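Local coordinates for GTP binding regulator (Thermotoga maritima, PDB 1VR8), which is of unknown function, though its fold resembles that of the Ran-binding protein Mog1p and it may regulate a GTP-binding protein, at residues A[24-29]-A[134-139]; A[31-36]-A[52-57]. All blocks are in the same frame, centred on the assembly; numbering follows the deposited sequence.

Contact 1: A[24-29]-A[134-139]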
loop_
_atom_site.group_PDB
_atom_site.type_symbol
_atom_site.label_atom_id
_atom_site.label_comp_id
_atom_site.label_asym_id
_atom_site.label_seq_id
_atom_site.Cartn_x
_atom_site.Cartn_y
_atom_site.Cartn_z
ATOM N N PHE A 24 -10.177 5.137 4.258
ATOM C CA PHE A 24 -11.336 5.966 3.934
ATOM C C PHE A 24 -10.954 7.353 3.453
ATOM O O PHE A 24 -11.641 7.939 2.623
ATOM C CB PHE A 24 -12.279 6.072 5.130
ATOM C CG PHE A 24 -12.876 4.745 5.565
ATOM C CD1 PHE A 24 -13.547 3.943 4.669
ATOM C CD2 PHE A 24 -12.797 4.333 6.889
ATOM C CE1 PHE A 24 -14.089 2.722 5.048
ATOM C CE2 PHE A 24 -13.352 3.088 7.291
ATOM C CZ PHE A 24 -13.993 2.300 6.363
ATOM N N VAL A 25 -9.816 7.871 3.916
ATOM C CA VAL A 25 -9.377 9.197 3.490
ATOM C C VAL A 25 -8.971 9.256 1.999
ATOM O O VAL A 25 -8.859 10.318 1.404
ATOM C CB VAL A 25 -8.221 9.678 4.420
ATOM C CG1 VAL A 25 -6.957 8.978 4.085
ATOM C CG2 VAL A 25 -8.074 11.158 4.392
ATOM N N LEU A 26 -8.772 8.088 1.388
ATOM C CA LEU A 26 -8.352 8.039 -0.020
ATOM C C LEU A 26 -9.497 8.171 -1.012
ATOM O O LEU A 26 -9.267 8.346 -2.206
ATOM C CB LEU A 26 -7.624 6.732 -0.301
ATOM C CG LEU A 26 -6.381 6.547 0.546
ATOM C CD1 LEU A 26 -5.844 5.155 0.328
ATOM C CD2 LEU A 26 -5.360 7.610 0.189
ATOM N N GLU A 27 -10.733 8.056 -0.551
ATOM C CA GLU A 27 -11.856 8.082 -1.451
ATOM C C GLU A 27 -12.022 9.494 -2.057
ATOM O O GLU A 27 -11.833 10.515 -1.389
ATOM C CB GLU A 27 -13.124 7.538 -0.722
ATOM C CG GLU A 27 -14.275 7.355 -1.623
ATOM C CD GLU A 27 -15.401 6.552 -1.014
ATOM O OE1 GLU A 27 -15.571 6.581 0.256
ATOM O OE2 GLU A 27 -16.137 5.958 -1.823
ATOM N N THR A 28 -12.335 9.570 -3.353
ATOM C CA THR A 28 -12.735 10.814 -3.981
ATOM C C THR A 28 -13.821 10.441 -4.981
ATOM O O THR A 28 -14.158 9.266 -5.123
ATOM C CB THR A 28 -11.599 11.510 -4.768
ATOM O OG1 THR A 28 -11.294 10.749 -5.932
ATOM C CG2 THR A 28 -10.320 11.684 -3.947
ATOM N N ARG A 29 -14.330 11.416 -5.716
ATOM C CA ARG A 29 -15.294 11.091 -6.767
ATOM C C ARG A 29 -14.682 10.214 -7.866
ATOM O O ARG A 29 -15.411 9.531 -8.551
ATOM C CB ARG A 29 -15.907 12.365 -7.359
ATOM C CG ARG A 29 -15.027 13.094 -8.365
ATOM N N TYR A 134 0.157 8.664 -2.404
ATOM C CA TYR A 134 1.285 9.522 -2.031
ATOM C C TYR A 134 0.866 10.972 -1.710
ATOM O O TYR A 134 1.279 11.556 -0.710
ATOM C CB TYR A 134 2.294 9.560 -3.195
ATOM C CG TYR A 134 3.157 8.329 -3.385
ATOM C CD1 TYR A 134 3.025 7.179 -2.614
ATOM C CD2 TYR A 134 4.113 8.335 -4.393
ATOM C CE1 TYR A 134 3.876 6.078 -2.824
ATOM C CE2 TYR A 134 4.935 7.251 -4.613
ATOM C CZ TYR A 134 4.816 6.147 -3.843
ATOM O OH TYR A 134 5.668 5.101 -4.113
ATOM N N ARG A 135 0.106 11.561 -2.617
ATOM C CA ARG A 135 -0.344 12.934 -2.484
ATOM C C ARG A 135 -1.246 13.152 -1.254
ATOM O O ARG A 135 -1.088 14.159 -0.536
ATOM C CB ARG A 135 -1.002 13.369 -3.770
ATOM C CG ARG A 135 0.063 13.567 -4.846
ATOM C CD ARG A 135 -0.501 13.834 -6.190
ATOM N NE ARG A 135 0.558 14.251 -7.107
ATOM C CZ ARG A 135 0.428 14.256 -8.426
ATOM N NH1 ARG A 135 -0.692 13.814 -9.005
ATOM N NH2 ARG A 135 1.424 14.684 -9.178
ATOM N N VAL A 136 -2.137 12.206 -0.972
ATOM C CA VAL A 136 -3.026 12.373 0.195
ATOM C C VAL A 136 -2.210 12.281 1.489
ATOM O O VAL A 136 -2.316 13.135 2.372
ATOM C CB VAL A 136 -4.155 11.343 0.172
ATOM C CG1 VAL A 136 -4.963 11.382 1.447
ATOM C CG2 VAL A 136 -5.038 11.581 -1.043
ATOM N N TYR A 137 -1.363 11.261 1.577
ATOM C CA TYR A 137 -0.565 11.067 2.795
ATOM C C TYR A 137 0.489 12.151 2.979
ATOM O O TYR A 137 0.778 12.556 4.090
ATOM C CB TYR A 137 0.060 9.681 2.825
ATOM C CG TYR A 137 -0.934 8.513 2.910
ATOM C CD1 TYR A 137 -2.254 8.677 3.370
ATOM C CD2 TYR A 137 -0.516 7.223 2.579
ATOM C CE1 TYR A 137 -3.125 7.575 3.465
ATOM C CE2 TYR A 137 -1.358 6.135 2.702
ATOM C CZ TYR A 137 -2.669 6.326 3.120
ATOM O OH TYR A 137 -3.516 5.251 3.223
ATOM N N GLU A 138 1.064 12.633 1.887
ATOM C CA GLU A 138 2.113 13.653 1.979
ATOM C C GLU A 138 1.607 14.923 2.664
ATOM O O GLU A 138 2.384 15.643 3.325
ATOM C CB GLU A 138 2.650 13.966 0.583
ATOM C CG GLU A 138 3.712 15.050 0.526
ATOM C CD GLU A 138 5.074 14.597 0.997
ATOM O OE1 GLU A 138 5.230 13.403 1.314
ATOM O OE2 GLU A 138 5.979 15.456 1.070
ATOM N N GLU A 139 0.320 15.237 2.506
ATOM C CA GLU A 139 -0.225 16.445 3.122
ATOM C C GLU A 139 -0.318 16.354 4.645
ATOM O O GLU A 139 -0.437 17.373 5.329
ATOM C CB GLU A 139 -1.619 16.728 2.571
ATOM C CG GLU A 139 -1.642 17.196 1.124
#
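V25, L26, V136 and Y137 carry the contact, by van der Waals packing, between the turn at 24-29 and the C-terminal part of helix 126-138, at 134-139. L26 is the wedge. Its CD2 methyl sits 3.9 Å from V136 CB and 4.0 Å from Y137 CE1, so this methyl sits in the corner formed by V136 and the Y137 ring. The other branch goes to the far end of that ring, where L26 CD1 lies 3.7 Å from Y137 OH; the two side chains cross at about a right angle. V25 adds a second layer. Its CG1 reaches the edge of the Y137 ring, close to the ring plane, 4.1 Å from CE1, and stands equally near V136 CG1, while V25 and V136 lie alongside, pointing opposite ways.

What positions these groups is the backbone on each side. A type I turn from F24 to E27 presents V25 and L26 on consecutive residues, and V136 and Y137 are likewise neighbours on the helix, so two adjacent side chains from each segment meet. In Y137, CG is anti to the carbonyl carbon (chi1 -65°), which sends the ring out across the course of the turn and brings OH to A22 O, a hydrogen bond to helix 19-24 just before the turn. An alanine in place of Y137 would probably loosen the seat of L26 and V25 and would leave A22 O without this hydroxyl partner. A further polar tie runs from L26 O to H132 NE2, one turn back along the helix.

The contact thus fastens the exit of helix 19-24 to helix 126-138, with the Y137 ring also meeting F118 of strand 116-122, so that both helices and the sheet share this partly buried corner.

Contact 2: A[31-36]-A[52-57]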
loop_
_atom_site.group_PDB
_atom_site.type_symbol
_atom_site.label_atom_id
_atom_site.label_comp_id
_atom_site.label_asym_id
_atom_site.label_seq_id
_atom_site.Cartn_x
_atom_site.Cartn_y
_atom_site.Cartn_z
ATOM N N TYR A 31 -12.152 7.906 -7.207
ATOM C CA TYR A 31 -11.591 6.716 -6.556
ATOM C C TYR A 31 -12.670 6.285 -5.553
ATOM O O TYR A 31 -12.668 6.754 -4.424
ATOM C CB TYR A 31 -10.315 7.038 -5.799
ATOM C CG TYR A 31 -9.162 7.461 -6.684
ATOM C CD1 TYR A 31 -8.636 6.584 -7.580
ATOM C CD2 TYR A 31 -8.652 8.754 -6.654
ATOM C CE1 TYR A 31 -7.612 6.940 -8.431
ATOM C CE2 TYR A 31 -7.620 9.145 -7.544
ATOM C CZ TYR A 31 -7.107 8.202 -8.410
ATOM O OH TYR A 31 -6.104 8.468 -9.309
ATOM N N ARG A 32 -13.606 5.458 -5.986
ATOM C CA ARG A 32 -14.786 5.156 -5.179
ATOM C C ARG A 32 -14.555 3.850 -4.466
ATOM O O ARG A 32 -14.244 2.845 -5.102
ATOM C CB ARG A 32 -16.022 5.045 -6.049
ATOM C CG ARG A 32 -16.413 6.336 -6.782
ATOM C CD ARG A 32 -16.494 7.521 -5.817
ATOM N NE ARG A 32 -17.469 7.323 -4.735
ATOM C CZ ARG A 32 -17.510 8.013 -3.590
ATOM N NH1 ARG A 32 -16.625 8.969 -3.318
ATOM N NH2 ARG A 32 -18.457 7.734 -2.687
ATOM N N LEU A 33 -14.730 3.842 -3.148
ATOM C CA LEU A 33 -14.542 2.619 -2.386
ATOM C C LEU A 33 -15.705 1.661 -2.666
ATOM O O LEU A 33 -16.878 2.041 -2.589
ATOM C CB LEU A 33 -14.507 2.994 -0.900
ATOM C CG LEU A 33 -14.121 1.924 0.074
ATOM C CD1 LEU A 33 -12.716 1.425 -0.229
ATOM C CD2 LEU A 33 -14.230 2.499 1.499
ATOM N N SER A 34 -15.390 0.423 -3.045
ATOM C CA SER A 34 -16.402 -0.545 -3.317
ATOM C C SER A 34 -16.405 -1.755 -2.388
ATOM O O SER A 34 -17.405 -2.471 -2.330
ATOM C CB SER A 34 -16.316 -0.988 -4.772
ATOM O OG SER A 34 -15.161 -1.729 -4.993
ATOM N N ASP A 35 -15.303 -1.981 -1.658
ATOM C CA ASP A 35 -15.174 -3.126 -0.771
ATOM C C ASP A 35 -14.068 -2.895 0.243
ATOM O O ASP A 35 -13.080 -2.255 -0.048
ATOM C CB ASP A 35 -14.917 -4.385 -1.608
ATOM C CG ASP A 35 -15.304 -5.676 -0.920
ATOM O OD1 ASP A 35 -14.498 -6.177 -0.103
ATOM O OD2 ASP A 35 -16.396 -6.236 -1.245
ATOM N N VAL A 36 -14.291 -3.426 1.433
ATOM C CA VAL A 36 -13.312 -3.458 2.520
ATOM C C VAL A 36 -13.443 -4.803 3.216
ATOM O O VAL A 36 -14.556 -5.237 3.534
ATOM C CB VAL A 36 -13.518 -2.337 3.558
ATOM C CG1 VAL A 36 -12.452 -2.417 4.641
ATOM C CG2 VAL A 36 -13.484 -0.976 2.912
ATOM N N ALA A 52 -8.861 -3.081 0.581
ATOM C CA ALA A 52 -9.909 -2.247 0.038
ATOM C C ALA A 52 -9.844 -2.255 -1.456
ATOM O O ALA A 52 -8.740 -2.362 -2.045
ATOM C CB ALA A 52 -9.745 -0.819 0.571
ATOM N N VAL A 53 -11.007 -2.223 -2.097
ATOM C CA VAL A 53 -11.102 -2.084 -3.537
ATOM C C VAL A 53 -11.681 -0.719 -3.877
ATOM O O VAL A 53 -12.742 -0.332 -3.364
ATOM C CB VAL A 53 -11.978 -3.190 -4.172
ATOM C CG1 VAL A 53 -12.004 -3.050 -5.698
ATOM C CG2 VAL A 53 -11.481 -4.556 -3.800
ATOM N N PHE A 54 -10.970 -0.005 -4.738
ATOM C CA PHE A 54 -11.418 1.283 -5.242
ATOM C C PHE A 54 -11.747 1.119 -6.703
ATOM O O PHE A 54 -10.946 0.602 -7.478
ATOM C CB PHE A 54 -10.325 2.320 -5.085
ATOM C CG PHE A 54 -10.046 2.699 -3.674
ATOM C CD1 PHE A 54 -9.165 1.966 -2.906
ATOM C CD2 PHE A 54 -10.635 3.824 -3.130
ATOM C CE1 PHE A 54 -8.912 2.299 -1.625
ATOM C CE2 PHE A 54 -10.378 4.195 -1.851
ATOM C CZ PHE A 54 -9.533 3.443 -1.076
ATOM N N GLU A 55 -12.927 1.574 -7.087
ATOM C CA GLU A 55 -13.293 1.647 -8.496
ATOM C C GLU A 55 -12.738 2.925 -9.086
ATOM O O GLU A 55 -12.922 4.000 -8.529
ATOM C CB GLU A 55 -14.799 1.637 -8.644
ATOM C CG GLU A 55 -15.492 0.429 -8.072
ATOM C CD GLU A 55 -15.042 -0.897 -8.661
ATOM O OE1 GLU A 55 -14.628 -0.947 -9.853
ATOM O OE2 GLU A 55 -15.116 -1.914 -7.911
ATOM N N THR A 56 -12.047 2.810 -10.214
ATOM C CA THR A 56 -11.375 3.953 -10.825
ATOM C C THR A 56 -11.744 3.919 -12.294
ATOM O O THR A 56 -12.376 2.977 -12.766
ATOM C CB THR A 56 -9.831 3.930 -10.667
ATOM O OG1 THR A 56 -9.241 3.008 -11.603
ATOM C CG2 THR A 56 -9.392 3.559 -9.309
ATOM N N GLU A 57 -11.374 4.961 -13.021
ATOM C CA GLU A 57 -11.668 4.979 -14.453
ATOM C C GLU A 57 -10.874 3.899 -15.189
ATOM O O GLU A 57 -11.203 3.533 -16.307
ATOM C CB GLU A 57 -11.348 6.340 -15.062
ATOM C CG GLU A 57 -9.932 6.817 -14.896
ATOM C CD GLU A 57 -9.636 8.018 -15.793
ATOM O OE1 GLU A 57 -9.995 7.969 -16.994
ATOM O OE2 GLU A 57 -9.030 8.995 -15.302
#
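E55 is the side chain to follow across this antiparallel pairing of strands 32-36 and 52-56. Its CB lies 3.8 Å from R32 O, above a backbone pair in which E55 N gives R32 O a short bond of 2.7 Å and R32 N returns one to E55 O. With CG anti to the carbonyl carbon and a bend at chi2 (-59°), the chain turns along the opposite strand. CG then meets S34 CB at 3.7 Å, CD lies 3.8 Å from S34 OG, and at the tip OE2 comes to 2.9 Å from the same S34 OG. That hydroxyl also has V53 O within reach, so two acceptors compete for one proton.

The crowding around V53 O comes from a classic beta bulge, in which S34 and D35 share V53 as their partner. S34 N makes a nearly straight bond to V53 O (178°), whereas D35 N reaches the same oxygen weakly, at 3.5 Å. Beyond the bulge V53 N binds D35 O, and the register has shifted by one.

The other face, with L33, V36, A52 and F54, is apolar. L33 CD1 stands over one face of the F54 ring, 4.0 Å from its centroid in a CH-pi contact, and also touches A52 CB. At the end of the pairing T56 CG2 approaches the edge of the Y31 ring, which stacks on H132 of helix 126-138.

Chemically the ribbon is two-sided: its apolar face turns to the helices, while polar groups gather at the bulge, where V53 O takes one firm backbone bond and one weak one.

Contact 2 is nested within the chain loop that contact 1 closes, and their centres lie 13 Å apart. E27, the last residue of the turn in 24-29, joins them: its OE2 lies 2.9 Å from L33 N, a probable hydrogen bond, and 3.0 Å from R32 NH2 in a salt bridge. Apolar packing runs alongside, with L26 CB 3.9 Å from F54 CZ and F24 CD1 3.6 Å from L33 CD2. L26 and F54 therefore link the helix contact to the strand pair. Neither contact contains an azide-binding residue. Bound glycerol, probably from the crystallisation liquor, lies about 4 Å from the V136 side chain and about 5 Å from that of Y31.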